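Local coordinates for protein polyguluronate lyase (Corynebacterium sp., PDB 1UAI) that probably cleaves the poly-alpha-L-guluronate blocks of alginate by beta-elimination, on a jellyroll beta-sandwich scaffold, at residues His105-Lys110 and Ala194-Asn199; Lys17-Ile22 and Tyr70-Leu75; Ala116-Gly121 and Ser186-Lys191; Ser92-Met97 and Lys161-Gly166; Phe190-Tyr195 and Val214-Leu219. All blocks are in the same frame, centred on the assembly; numbering follows the deposited sequence.

Interaction 1. Residues His105-Lys110 and Ala194-Asn199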
# COMPACT_ATOMS: atom_id res chain seq x y z
N HIS A 105 5.70 2.94 11.72
CA HIS A 105 5.11 2.52 12.98
C HIS A 105 4.38 1.20 12.78
O HIS A 105 3.82 0.95 11.71
CB HIS A 105 4.13 3.62 13.41
CG HIS A 105 3.91 3.72 14.89
ND1 HIS A 105 2.98 2.95 15.56
CD2 HIS A 105 4.47 4.53 15.82
CE1 HIS A 105 2.97 3.30 16.84
NE2 HIS A 105 3.87 4.25 17.02
N LEU A 106 4.38 0.37 13.81
CA LEU A 106 3.72 -0.93 13.75
C LEU A 106 2.75 -1.10 14.90
O LEU A 106 2.94 -0.56 15.98
CB LEU A 106 4.77 -2.04 13.82
CG LEU A 106 5.73 -2.14 12.64
CD1 LEU A 106 6.86 -3.10 12.96
CD2 LEU A 106 4.98 -2.58 11.40
N PRO A 107 1.67 -1.86 14.67
CA PRO A 107 0.69 -2.08 15.74
C PRO A 107 1.29 -2.96 16.83
O PRO A 107 2.27 -3.68 16.60
CB PRO A 107 -0.48 -2.74 15.01
CG PRO A 107 0.18 -3.46 13.87
CD PRO A 107 1.22 -2.47 13.40
N GLU A 108 0.70 -2.90 18.01
CA GLU A 108 1.15 -3.71 19.14
C GLU A 108 0.75 -5.17 18.96
O GLU A 108 -0.17 -5.48 18.20
CB GLU A 108 0.51 -3.19 20.43
CG GLU A 108 0.92 -1.78 20.84
CD GLU A 108 2.37 -1.69 21.25
OE1 GLU A 108 2.80 -2.53 22.08
OE2 GLU A 108 3.08 -0.79 20.77
N VAL A 109 1.45 -6.05 19.66
CA VAL A 109 1.19 -7.49 19.66
C VAL A 109 1.43 -8.25 18.36
O VAL A 109 2.12 -9.26 18.35
CB VAL A 109 -0.26 -7.77 20.14
CG1 VAL A 109 -0.45 -9.25 20.37
CG2 VAL A 109 -0.55 -6.99 21.41
N LYS A 110 0.83 -7.76 17.28
CA LYS A 110 0.94 -8.35 15.95
C LYS A 110 1.46 -7.21 15.07
O LYS A 110 0.70 -6.56 14.36
CB LYS A 110 -0.44 -8.82 15.48
CG LYS A 110 -0.46 -9.64 14.20
CD LYS A 110 -1.87 -10.12 13.89
CE LYS A 110 -1.90 -11.07 12.70
NZ LYS A 110 -1.46 -10.41 11.43
N ALA A 194 -0.64 2.20 3.65
CA ALA A 194 -0.56 1.48 4.92
C ALA A 194 -1.76 0.57 5.11
O ALA A 194 -2.87 1.03 5.37
CB ALA A 194 -0.47 2.47 6.07
N TYR A 195 -1.53 -0.73 4.97
CA TYR A 195 -2.59 -1.73 5.15
C TYR A 195 -2.17 -2.50 6.40
O TYR A 195 -1.35 -3.42 6.35
CB TYR A 195 -2.66 -2.62 3.91
CG TYR A 195 -3.75 -3.67 3.90
CD1 TYR A 195 -4.89 -3.55 4.70
CD2 TYR A 195 -3.65 -4.77 3.06
CE1 TYR A 195 -5.90 -4.51 4.65
CE2 TYR A 195 -4.65 -5.73 3.00
CZ TYR A 195 -5.77 -5.59 3.79
OH TYR A 195 -6.77 -6.54 3.72
N THR A 196 -2.72 -2.09 7.54
CA THR A 196 -2.38 -2.66 8.84
C THR A 196 -2.99 -4.03 9.07
O THR A 196 -4.21 -4.19 9.11
CB THR A 196 -2.81 -1.67 9.94
OG1 THR A 196 -2.14 -0.43 9.72
CG2 THR A 196 -2.45 -2.20 11.32
N GLN A 197 -2.12 -5.03 9.22
CA GLN A 197 -2.54 -6.40 9.41
C GLN A 197 -2.83 -6.77 10.86
O GLN A 197 -2.30 -7.75 11.40
CB GLN A 197 -1.50 -7.35 8.83
CG GLN A 197 -1.16 -7.07 7.36
CD GLN A 197 -2.38 -7.08 6.47
OE1 GLN A 197 -2.78 -6.05 5.92
NE2 GLN A 197 -2.98 -8.25 6.31
N ALA A 198 -3.68 -5.97 11.49
CA ALA A 198 -4.07 -6.20 12.87
C ALA A 198 -5.32 -5.39 13.16
O ALA A 198 -5.51 -4.31 12.60
CB ALA A 198 -2.95 -5.80 13.82
N ASN A 199 -6.19 -5.93 14.00
CA ASN A 199 -7.40 -5.22 14.40
C ASN A 199 -7.60 -5.47 15.89
O ASN A 199 -6.73 -6.04 16.55
CB ASN A 199 -8.62 -5.66 13.58
CG ASN A 199 -8.85 -7.15 13.62
OD1 ASN A 199 -8.68 -7.78 14.66
ND2 ASN A 199 -9.27 -7.72 12.50
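Pro107 and Lys110 close on Thr196, Gln197 and Ala198 at one end of the jellyroll beta-sandwich, where the loop from strand 95-105 of one sheet to strand 112-119 of the other passes the end of strand 194-196. There the chain makes an inverse gamma turn centred on Gln197. The apolar part rests on the proline ring: Pro107 CG and Thr196 CG2 meet tip to tip at 3.9 Å. The same Pro107 CG also lies 3.9 Å from Ala198 CB, so the ring's tip is shared between two methyl groups. Thr196 directs its methyl at the proline because CG2 is anti to the backbone N, while OG1 bonds to Ala58 O. On the loop side, Lys110 O approaches Ala198 CB to 3.8 Å. The polar part is one hydrogen bond from a side chain to the backbone, Lys110 NZ to Gln197 O, 2.8 Å long. Its donor sits 18° from the carbonyl plane, with a C=O...N angle of 153°. His112 ND1 is a second hydrogen-bond partner of the ammonium group. The lysine chain runs extended until chi4 (-63°), where it bends and brings NZ onto the carbonyl; Lys110 CD passes 3.5 Å from Gln197 O.

Interaction 2. Residues Lys17-Ile22 and Tyr70-Leu75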
# COMPACT_ATOMS: atom_id res chain seq x y z
N LYS A 17 -6.96 6.47 -6.36
CA LYS A 17 -8.05 6.85 -5.47
C LYS A 17 -7.54 6.36 -4.12
O LYS A 17 -6.62 5.54 -4.07
CB LYS A 17 -9.39 6.18 -5.83
CG LYS A 17 -9.50 4.70 -5.54
CD LYS A 17 -10.94 4.22 -5.73
CE LYS A 17 -11.06 2.72 -5.52
NZ LYS A 17 -12.47 2.24 -5.63
N VAL A 18 -8.09 6.89 -3.03
CA VAL A 18 -7.63 6.47 -1.72
C VAL A 18 -8.76 5.88 -0.88
O VAL A 18 -9.91 6.34 -0.94
CB VAL A 18 -6.98 7.66 -0.94
CG1 VAL A 18 -8.03 8.71 -0.60
CG2 VAL A 18 -6.28 7.15 0.32
N THR A 19 -8.43 4.83 -0.13
CA THR A 19 -9.37 4.17 0.77
C THR A 19 -8.82 4.48 2.16
O THR A 19 -7.62 4.33 2.40
CB THR A 19 -9.40 2.65 0.56
OG1 THR A 19 -9.76 2.36 -0.80
CG2 THR A 19 -10.41 2.00 1.50
N LEU A 20 -9.70 4.91 3.05
CA LEU A 20 -9.32 5.33 4.39
C LEU A 20 -9.76 4.41 5.53
O LEU A 20 -10.53 3.48 5.32
CB LEU A 20 -9.89 6.73 4.63
CG LEU A 20 -9.52 7.77 3.56
CD1 LEU A 20 -10.45 8.96 3.65
CD2 LEU A 20 -8.07 8.19 3.75
N PRO A 21 -9.25 4.66 6.74
CA PRO A 21 -9.58 3.87 7.92
C PRO A 21 -10.69 4.52 8.75
O PRO A 21 -10.89 4.19 9.92
CB PRO A 21 -8.26 3.80 8.67
CG PRO A 21 -7.71 5.16 8.45
CD PRO A 21 -8.01 5.44 6.98
N ILE A 22 -11.39 5.47 8.14
CA ILE A 22 -12.50 6.17 8.78
C ILE A 22 -13.73 6.00 7.90
O ILE A 22 -13.62 5.54 6.76
CB ILE A 22 -12.21 7.68 8.98
CG1 ILE A 22 -11.89 8.34 7.64
CG2 ILE A 22 -11.06 7.86 9.96
CD1 ILE A 22 -11.67 9.84 7.73
N TYR A 70 -9.13 -6.07 8.02
CA TYR A 70 -8.05 -5.18 8.43
C TYR A 70 -8.22 -3.78 7.84
O TYR A 70 -8.63 -3.62 6.69
CB TYR A 70 -6.70 -5.77 8.04
CG TYR A 70 -6.33 -7.00 8.85
CD1 TYR A 70 -6.47 -7.01 10.24
CD2 TYR A 70 -5.82 -8.14 8.23
CE1 TYR A 70 -6.10 -8.12 10.99
CE2 TYR A 70 -5.45 -9.26 8.98
CZ TYR A 70 -5.60 -9.24 10.36
OH TYR A 70 -5.23 -10.33 11.13
N PRO A 71 -7.89 -2.75 8.63
CA PRO A 71 -7.98 -1.34 8.23
C PRO A 71 -6.84 -0.87 7.35
O PRO A 71 -5.73 -1.41 7.40
CB PRO A 71 -8.01 -0.62 9.57
CG PRO A 71 -7.04 -1.42 10.37
CD PRO A 71 -7.41 -2.86 10.02
N ARG A 72 -7.10 0.17 6.56
CA ARG A 72 -6.09 0.69 5.66
C ARG A 72 -6.28 2.16 5.32
O ARG A 72 -7.37 2.71 5.45
CB ARG A 72 -6.11 -0.09 4.35
CG ARG A 72 -7.22 0.35 3.39
CD ARG A 72 -7.35 -0.59 2.21
NE ARG A 72 -8.06 -1.81 2.56
CZ ARG A 72 -7.74 -3.02 2.12
NH1 ARG A 72 -6.69 -3.18 1.32
NH2 ARG A 72 -8.47 -4.07 2.46
N SER A 73 -5.18 2.77 4.89
CA SER A 73 -5.15 4.13 4.35
C SER A 73 -4.24 3.76 3.19
O SER A 73 -3.03 3.67 3.35
CB SER A 73 -4.47 5.14 5.25
OG SER A 73 -4.54 6.40 4.61
N GLU A 74 -4.83 3.54 2.02
CA GLU A 74 -4.06 3.04 0.91
C GLU A 74 -4.59 3.47 -0.45
O GLU A 74 -5.80 3.58 -0.66
CB GLU A 74 -4.08 1.50 1.03
CG GLU A 74 -3.35 0.68 -0.01
CD GLU A 74 -3.54 -0.82 0.22
OE1 GLU A 74 -4.70 -1.26 0.38
OE2 GLU A 74 -2.54 -1.57 0.24
N LEU A 75 -3.66 3.70 -1.38
CA LEU A 75 -4.01 4.10 -2.74
C LEU A 75 -4.33 2.86 -3.58
O LEU A 75 -3.70 1.81 -3.43
CB LEU A 75 -2.85 4.86 -3.38
CG LEU A 75 -2.39 6.14 -2.68
CD1 LEU A 75 -1.11 6.65 -3.32
CD2 LEU A 75 -3.49 7.19 -2.74
O HOH W 1 -7.35 1.28 -1.56
O HOH W 2 -10.03 0.75 5.94
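Thr19 and Arg72 slant across each other on one face of an antiparallel strand pair, Thr19 CG2 lying 4.1 Å from Arg72 CG. Arg72 CG sits between the backbone N and the carbonyl carbon (chi1 80°), and the chain bends again at chi3 (78°), which swings its guanidinium back toward Glu74. There Arg72 NH1 forms a salt bridge with Glu74 OE1 at 2.9 Å, the oxygen only 3° out of the guanidinium plane, so the group is met at its edge. Glu74 OE1 has a second cationic partner in Lys191, and Thr19 OG1 bonds to Glu30 as well as to a water that also donates to Glu74 O. Val18 and Leu75 occupy the other face, Val18 CB packing on Leu75 CD2 at 4.0 Å. Between the backbones, Thr19 N reaches Glu74 O at 3.0 Å and Glu74 N returns to Thr19 O at 2.9 Å, a hydrogen-bonded antiparallel pair. At Pro21 the chain turns a corner; Pro21 CD lies 3.2 Å from Arg72 O, and its N has no hydrogen to offer. Arg72 to Arg76 spell the RSELR signature of family 7 alginate lyases; its alternate residues Arg72 and Glu74 lie on the face that, as in relatives, probably lines the substrate groove. Strand 16-20 lies between strands 27-31 and 72-79, while Leu75 faces Leu216 and Leu219 of strand 211-223 in the opposing sheet.

Interaction 3. Residues Ala116-Gly121 and Ser186-Lys191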
# COMPACT_ATOMS: atom_id res chain seq x y z
N ALA A 116 2.80 -2.14 -0.01
CA ALA A 116 2.61 -2.08 -1.45
C ALA A 116 2.15 -3.44 -1.92
O ALA A 116 2.50 -4.46 -1.33
CB ALA A 116 3.91 -1.70 -2.15
N GLN A 117 1.36 -3.46 -2.99
CA GLN A 117 0.91 -4.74 -3.49
C GLN A 117 0.43 -4.78 -4.92
O GLN A 117 0.27 -3.75 -5.59
CB GLN A 117 -0.21 -5.32 -2.59
CG GLN A 117 -1.15 -4.31 -1.92
CD GLN A 117 -2.37 -4.96 -1.25
OE1 GLN A 117 -3.07 -4.33 -0.46
NE2 GLN A 117 -2.63 -6.22 -1.58
N ILE A 118 0.28 -6.01 -5.40
CA ILE A 118 -0.32 -6.30 -6.69
C ILE A 118 -1.51 -7.10 -6.19
O ILE A 118 -1.36 -8.03 -5.39
CB ILE A 118 0.53 -7.20 -7.61
CG1 ILE A 118 1.73 -6.42 -8.15
CG2 ILE A 118 -0.34 -7.70 -8.77
CD1 ILE A 118 2.63 -7.24 -9.04
N HIS A 119 -2.70 -6.72 -6.64
CA HIS A 119 -3.93 -7.38 -6.23
C HIS A 119 -4.70 -7.66 -7.52
O HIS A 119 -4.49 -6.97 -8.52
CB HIS A 119 -4.72 -6.41 -5.34
CG HIS A 119 -5.79 -7.05 -4.51
ND1 HIS A 119 -6.95 -7.57 -5.05
CD2 HIS A 119 -5.87 -7.24 -3.17
CE1 HIS A 119 -7.70 -8.05 -4.07
NE2 HIS A 119 -7.07 -7.86 -2.93
N ASP A 120 -5.55 -8.68 -7.53
CA ASP A 120 -6.34 -8.92 -8.72
C ASP A 120 -7.81 -9.02 -8.35
O ASP A 120 -8.22 -8.56 -7.29
CB ASP A 120 -5.86 -10.14 -9.52
CG ASP A 120 -5.98 -11.46 -8.77
OD1 ASP A 120 -6.71 -11.54 -7.76
OD2 ASP A 120 -5.33 -12.43 -9.22
N GLY A 121 -8.62 -9.62 -9.23
CA GLY A 121 -10.04 -9.73 -8.95
C GLY A 121 -10.41 -10.68 -7.82
O GLY A 121 -11.54 -10.66 -7.35
N SER A 186 -5.51 -12.15 -15.22
CA SER A 186 -5.65 -10.75 -15.58
C SER A 186 -6.39 -10.07 -14.43
O SER A 186 -6.54 -10.65 -13.36
CB SER A 186 -6.43 -10.60 -16.88
OG SER A 186 -5.70 -11.15 -17.97
N GLY A 187 -6.85 -8.84 -14.66
CA GLY A 187 -7.56 -8.12 -13.62
C GLY A 187 -6.67 -7.63 -12.49
O GLY A 187 -7.13 -7.42 -11.37
N ASN A 188 -5.38 -7.45 -12.78
CA ASN A 188 -4.42 -6.99 -11.79
C ASN A 188 -4.40 -5.48 -11.66
O ASN A 188 -4.77 -4.76 -12.59
CB ASN A 188 -3.01 -7.45 -12.16
CG ASN A 188 -2.90 -8.94 -12.28
OD1 ASN A 188 -2.92 -9.66 -11.28
ND2 ASN A 188 -2.80 -9.44 -13.51
N TYR A 189 -3.97 -5.00 -10.49
CA TYR A 189 -3.84 -3.58 -10.23
C TYR A 189 -2.89 -3.37 -9.05
O TYR A 189 -2.69 -4.28 -8.24
CB TYR A 189 -5.21 -2.93 -9.97
CG TYR A 189 -5.98 -3.44 -8.78
CD1 TYR A 189 -5.83 -2.84 -7.52
CD2 TYR A 189 -6.88 -4.49 -8.91
CE1 TYR A 189 -6.57 -3.28 -6.43
CE2 TYR A 189 -7.63 -4.93 -7.82
CZ TYR A 189 -7.47 -4.32 -6.58
OH TYR A 189 -8.21 -4.74 -5.50
N PHE A 190 -2.30 -2.19 -8.99
CA PHE A 190 -1.35 -1.85 -7.94
C PHE A 190 -2.00 -1.11 -6.78
O PHE A 190 -3.04 -0.45 -6.93
CB PHE A 190 -0.23 -0.96 -8.50
CG PHE A 190 0.66 -1.64 -9.50
CD1 PHE A 190 1.42 -2.75 -9.16
CD2 PHE A 190 0.79 -1.12 -10.79
CE1 PHE A 190 2.29 -3.34 -10.08
CE2 PHE A 190 1.66 -1.70 -11.72
CZ PHE A 190 2.41 -2.81 -11.36
N LYS A 191 -1.37 -1.22 -5.61
CA LYS A 191 -1.80 -0.52 -4.40
C LYS A 191 -0.54 -0.12 -3.63
O LYS A 191 0.49 -0.79 -3.72
CB LYS A 191 -2.66 -1.40 -3.49
CG LYS A 191 -3.85 -2.06 -4.17
CD LYS A 191 -4.90 -2.46 -3.15
CE LYS A 191 -5.68 -1.24 -2.68
NZ LYS A 191 -6.62 -1.55 -1.57
O HOH W 3 -10.41 -6.32 -5.93
O HOH W 4 -8.57 -11.07 -11.58
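Gln117 and His119 form two hydrogen-bonded antiparallel pairs with Lys191 and Tyr189, the strand axes 4.7 Å apart and their N-to-C directions 158° apart. The ladder belongs to the larger sheet of the jellyroll, and Gln-Ile-His at 117-119 is a signature of family 7 alginate lyases, consistent with a place in the substrate groove. Its tightest rung joins Tyr189 N to His119 O at 2.8 Å. On the face of Gln117, His119, Tyr189 and Lys191, Tyr189 turns a ring face to His119, whose CB stands 4.0 Å from the ring centroid in a CH-pi contact. The ring planes are 29° apart but strongly offset, with centroids 5.2 Å apart and Tyr189 OH over the imidazole. Beside them Gln117 CG runs along Lys191 CB at 3.6 Å. On the opposite face Ile118 CG1 packs against Phe190 CE1 at 3.7 Å, toward Phe162 of the other sheet. Next to the strand end, Gly187 and Asn188 both face Trp88 in a G1 bulge. The imidazole's rotation is held by His119 ND1, which donates to a lone pair of Asp120 O at 2.8 Å, 11° from its ring plane.

Interaction 4. Residues Ser92-Met97 and Lys161-Gly166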
# COMPACT_ATOMS: atom_id res chain seq x y z
N SER A 92 0.16 -10.08 -21.09
CA SER A 92 0.21 -9.15 -22.21
C SER A 92 0.69 -7.81 -21.68
O SER A 92 0.15 -7.32 -20.69
CB SER A 92 -1.18 -8.99 -22.83
OG SER A 92 -1.23 -7.88 -23.72
N GLY A 93 1.70 -7.24 -22.32
CA GLY A 93 2.22 -5.95 -21.89
C GLY A 93 3.23 -6.02 -20.77
O GLY A 93 3.55 -7.09 -20.25
N THR A 94 3.74 -4.85 -20.39
CA THR A 94 4.73 -4.71 -19.33
C THR A 94 4.15 -3.71 -18.33
O THR A 94 3.89 -2.56 -18.68
CB THR A 94 6.07 -4.21 -19.89
OG1 THR A 94 6.53 -5.13 -20.88
CG2 THR A 94 7.11 -4.11 -18.78
N HIS A 95 3.97 -4.16 -17.10
CA HIS A 95 3.36 -3.35 -16.05
C HIS A 95 4.31 -3.15 -14.90
O HIS A 95 4.73 -4.11 -14.25
CB HIS A 95 2.07 -4.04 -15.65
CG HIS A 95 1.24 -4.43 -16.83
ND1 HIS A 95 1.33 -5.67 -17.43
CD2 HIS A 95 0.43 -3.69 -17.61
CE1 HIS A 95 0.60 -5.67 -18.53
NE2 HIS A 95 0.05 -4.48 -18.67
N THR A 96 4.62 -1.89 -14.63
CA THR A 96 5.60 -1.55 -13.62
C THR A 96 5.14 -0.55 -12.56
O THR A 96 4.43 0.40 -12.87
CB THR A 96 6.85 -0.91 -14.29
OG1 THR A 96 7.30 -1.76 -15.35
CG2 THR A 96 7.97 -0.70 -13.28
N MET A 97 5.54 -0.80 -11.32
CA MET A 97 5.30 0.16 -10.25
C MET A 97 6.61 0.30 -9.50
O MET A 97 7.18 -0.69 -9.03
CB MET A 97 4.21 -0.25 -9.25
CG MET A 97 4.16 0.77 -8.09
SD MET A 97 2.74 0.75 -6.99
CE MET A 97 2.97 -0.83 -6.18
N LYS A 161 10.09 -2.33 -6.39
CA LYS A 161 9.62 -2.33 -7.77
C LYS A 161 8.99 -3.65 -8.15
O LYS A 161 9.50 -4.72 -7.81
CB LYS A 161 10.76 -2.02 -8.74
CG LYS A 161 10.31 -1.98 -10.21
CD LYS A 161 11.40 -1.49 -11.16
CE LYS A 161 12.56 -2.46 -11.26
NZ LYS A 161 13.55 -2.02 -12.28
N PHE A 162 7.86 -3.56 -8.84
CA PHE A 162 7.16 -4.72 -9.37
C PHE A 162 7.22 -4.57 -10.89
O PHE A 162 6.93 -3.49 -11.41
CB PHE A 162 5.67 -4.72 -9.02
CG PHE A 162 5.34 -5.01 -7.59
CD1 PHE A 162 5.56 -6.27 -7.04
CD2 PHE A 162 4.71 -4.04 -6.81
CE1 PHE A 162 5.15 -6.55 -5.74
CE2 PHE A 162 4.29 -4.32 -5.52
CZ PHE A 162 4.51 -5.58 -4.98
N VAL A 163 7.59 -5.63 -11.59
CA VAL A 163 7.59 -5.60 -13.05
C VAL A 163 6.86 -6.87 -13.46
O VAL A 163 7.31 -7.98 -13.15
CB VAL A 163 9.01 -5.62 -13.67
CG1 VAL A 163 8.91 -5.64 -15.19
CG2 VAL A 163 9.79 -4.40 -13.22
N VAL A 164 5.72 -6.71 -14.12
CA VAL A 164 4.93 -7.85 -14.56
C VAL A 164 4.91 -7.93 -16.08
O VAL A 164 4.56 -6.96 -16.76
CB VAL A 164 3.47 -7.75 -14.06
CG1 VAL A 164 2.73 -9.05 -14.36
CG2 VAL A 164 3.44 -7.45 -12.57
N SER A 165 5.28 -9.09 -16.60
CA SER A 165 5.29 -9.33 -18.03
C SER A 165 5.52 -10.81 -18.30
O SER A 165 6.14 -11.50 -17.49
CB SER A 165 6.40 -8.50 -18.71
OG SER A 165 7.68 -8.91 -18.27
N GLY A 166 5.00 -11.30 -19.42
CA GLY A 166 5.18 -12.69 -19.78
C GLY A 166 4.75 -13.72 -18.75
O GLY A 166 5.34 -14.80 -18.65
O HOH W 5 3.58 -9.68 -21.26
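Val164 N donates to His95 O at 2.8 Å, a nearly straight bond with 165° at the hydrogen. Its return partner, His95 N to Val164 O, measures 2.9 Å. Two residues further on, Met97 and Phe162 repeat the pattern: Met97 N reaches Phe162 O at 3.0 Å, while Met97 O accepts from Phe162 N. Between these rungs Thr96 and Val163 form a non-hydrogen-bonded pair, their methyls Thr96 CG2 and Val163 CG2 touching at 4.1 Å. The same threonine methyl also meets Lys161 CG, whose chain runs slantwise past it. The strand axes are 176° apart in direction, so the two strands are almost exactly antiparallel. They are neighbours in the seven-stranded sheet of the jellyroll, with strand 211-223 flanking 95-105 and strand 168-173 flanking 158-165. The inward face of this sheet carries Met97 and Phe162 side by side. Met97 is extended through CG and SD, then bends at chi3 (67°), which returns CE to the edge of the Phe162 ring, close to its plane and 3.7 Å from CD2. Phe162 also meets Phe128 edge-to-face and touches Ile118, both in the facing sheet. His95 stacks on Trp88 on the same face. Beyond the ladder, a water bridges the segments by donating to Gly93 O at 2.8 Å and accepting from Gly166 N.

Interaction 5. Residues Phe190-Tyr195 and Val214-Leu219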
# COMPACT_ATOMS: atom_id res chain seq x y z
N PHE A 190 -2.30 -2.19 -8.99
CA PHE A 190 -1.35 -1.85 -7.94
C PHE A 190 -2.00 -1.11 -6.78
O PHE A 190 -3.04 -0.45 -6.93
CB PHE A 190 -0.23 -0.96 -8.50
CG PHE A 190 0.66 -1.64 -9.50
CD1 PHE A 190 1.42 -2.75 -9.16
CD2 PHE A 190 0.79 -1.12 -10.79
CE1 PHE A 190 2.29 -3.34 -10.08
CE2 PHE A 190 1.66 -1.70 -11.72
CZ PHE A 190 2.41 -2.81 -11.36
N LYS A 191 -1.37 -1.22 -5.61
CA LYS A 191 -1.80 -0.52 -4.40
C LYS A 191 -0.54 -0.12 -3.63
O LYS A 191 0.49 -0.79 -3.72
CB LYS A 191 -2.66 -1.40 -3.49
CG LYS A 191 -3.85 -2.06 -4.17
CD LYS A 191 -4.90 -2.46 -3.15
CE LYS A 191 -5.68 -1.24 -2.68
NZ LYS A 191 -6.62 -1.55 -1.57
N ALA A 192 -0.63 0.96 -2.87
CA ALA A 192 0.49 1.44 -2.06
C ALA A 192 -0.05 2.29 -0.92
O ALA A 192 -0.96 3.09 -1.12
CB ALA A 192 1.46 2.24 -2.91
N GLY A 193 0.51 2.11 0.27
CA GLY A 193 0.07 2.86 1.43
C GLY A 193 0.28 2.07 2.70
O GLY A 193 1.27 1.34 2.82
N ALA A 194 -0.64 2.20 3.65
CA ALA A 194 -0.56 1.48 4.92
C ALA A 194 -1.76 0.57 5.11
O ALA A 194 -2.87 1.03 5.37
CB ALA A 194 -0.47 2.47 6.07
N TYR A 195 -1.53 -0.73 4.97
CA TYR A 195 -2.59 -1.73 5.15
C TYR A 195 -2.17 -2.50 6.40
O TYR A 195 -1.35 -3.42 6.35
CB TYR A 195 -2.66 -2.62 3.91
CG TYR A 195 -3.75 -3.67 3.90
CD1 TYR A 195 -4.89 -3.55 4.70
CD2 TYR A 195 -3.65 -4.77 3.06
CE1 TYR A 195 -5.90 -4.51 4.65
CE2 TYR A 195 -4.65 -5.73 3.00
CZ TYR A 195 -5.77 -5.59 3.79
OH TYR A 195 -6.77 -6.54 3.72
N VAL A 214 2.94 4.20 7.13
CA VAL A 214 3.90 4.14 6.03
C VAL A 214 4.00 5.53 5.40
O VAL A 214 3.00 6.24 5.31
CB VAL A 214 3.42 3.15 4.93
CG1 VAL A 214 4.32 3.25 3.71
CG2 VAL A 214 3.42 1.73 5.47
N SER A 215 5.20 5.91 5.00
CA SER A 215 5.42 7.19 4.33
C SER A 215 5.85 6.86 2.91
O SER A 215 6.78 6.08 2.69
CB SER A 215 6.50 8.01 5.04
OG SER A 215 6.01 8.53 6.27
N LEU A 216 5.17 7.47 1.94
CA LEU A 216 5.44 7.25 0.53
C LEU A 216 6.09 8.49 -0.07
O LEU A 216 5.52 9.58 -0.05
CB LEU A 216 4.12 6.94 -0.17
CG LEU A 216 4.12 6.39 -1.60
CD1 LEU A 216 4.96 5.13 -1.67
CD2 LEU A 216 2.68 6.09 -2.01
N TYR A 217 7.29 8.30 -0.61
CA TYR A 217 8.10 9.38 -1.17
C TYR A 217 8.14 9.46 -2.69
O TYR A 217 8.37 10.54 -3.25
CB TYR A 217 9.51 9.27 -0.61
CG TYR A 217 9.54 9.48 0.88
CD1 TYR A 217 9.44 10.76 1.41
CD2 TYR A 217 9.58 8.40 1.77
CE1 TYR A 217 9.37 10.98 2.78
CE2 TYR A 217 9.51 8.60 3.15
CZ TYR A 217 9.40 9.90 3.64
OH TYR A 217 9.30 10.14 4.99
N LYS A 218 7.94 8.33 -3.34
CA LYS A 218 7.95 8.28 -4.80
C LYS A 218 6.94 7.21 -5.19
O LYS A 218 6.84 6.18 -4.52
CB LYS A 218 9.35 7.90 -5.29
CG LYS A 218 9.63 8.22 -6.75
CD LYS A 218 11.12 8.04 -7.03
CE LYS A 218 11.52 8.61 -8.37
NZ LYS A 218 13.00 8.54 -8.55
N LEU A 219 6.19 7.46 -6.26
CA LEU A 219 5.19 6.51 -6.73
C LEU A 219 5.04 6.69 -8.23
O LEU A 219 4.55 7.71 -8.70
CB LEU A 219 3.84 6.78 -6.05
CG LEU A 219 2.70 5.85 -6.45
CD1 LEU A 219 3.02 4.41 -6.04
CD2 LEU A 219 1.41 6.32 -5.77
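Val214 lies over the backbone of Gly193, and its side chain can be followed outward. CB already stands 3.5 Å from Gly193 O. CG1, anti to the backbone N (chi1 172°), stays 3.7 Å from that same Gly193 O. The other branch goes closer: Val214 CG2 approaches Gly193 O to 3.4 Å and also meets Ala194 CB at 4.0 Å. All three carbons of the isopropyl group therefore gather round one carbonyl oxygen. Gly193 sits at a corner between strands 189-192 and 194-196, where the backbone would press a CB against the preceding carbonyl O, and belongs to the YFKAG sequence typical of family 7 alginate lyases. Just before that corner in the chain, Ala192 CB is met by two leucines, Leu216 CD2 at 4.1 Å and Leu219 CD1 also at 4.1 Å. Both point inward although three positions apart, because Tyr217 and Lys218 make a classic beta bulge opposite Arg100 and shift the alternation. Strand 211-223 belongs to the other sheet of the jellyroll, so this is packing between sheets; the contact's centre lies about 4 Å from the chain's centre. No hydrogen bond links the segments; small residues on one side and branched ones on the other imply that shape and apolar burial hold the sheets together here.

Interactions 2 and 3 lie in the larger sheet, and interaction 5 joins it to the other. Strand 72-79 runs beside 189-192: Leu75 N lies 2.8 Å from Ala192 O, and Glu74 OE1 forms a salt bridge with Lys191 NZ, also 2.8 Å. Strand 194-196 of interaction 1 continues this pairing beyond the corner at Gly193, Ala194 N lying 2.8 Å from Ser73 O. Arg72, Glu74, Gln117, His119, Tyr189 and Lys191, alternate residues of the family signatures, share one face, probably the substrate groove. The reverse face packs on the other sheet: Ile118 CD1 is 3.6 Å from Val164 CG2 between interactions 3 and 4. Interactions 1 and 4, centres about 29 Å apart, lie on opposite sides of the chain's centre.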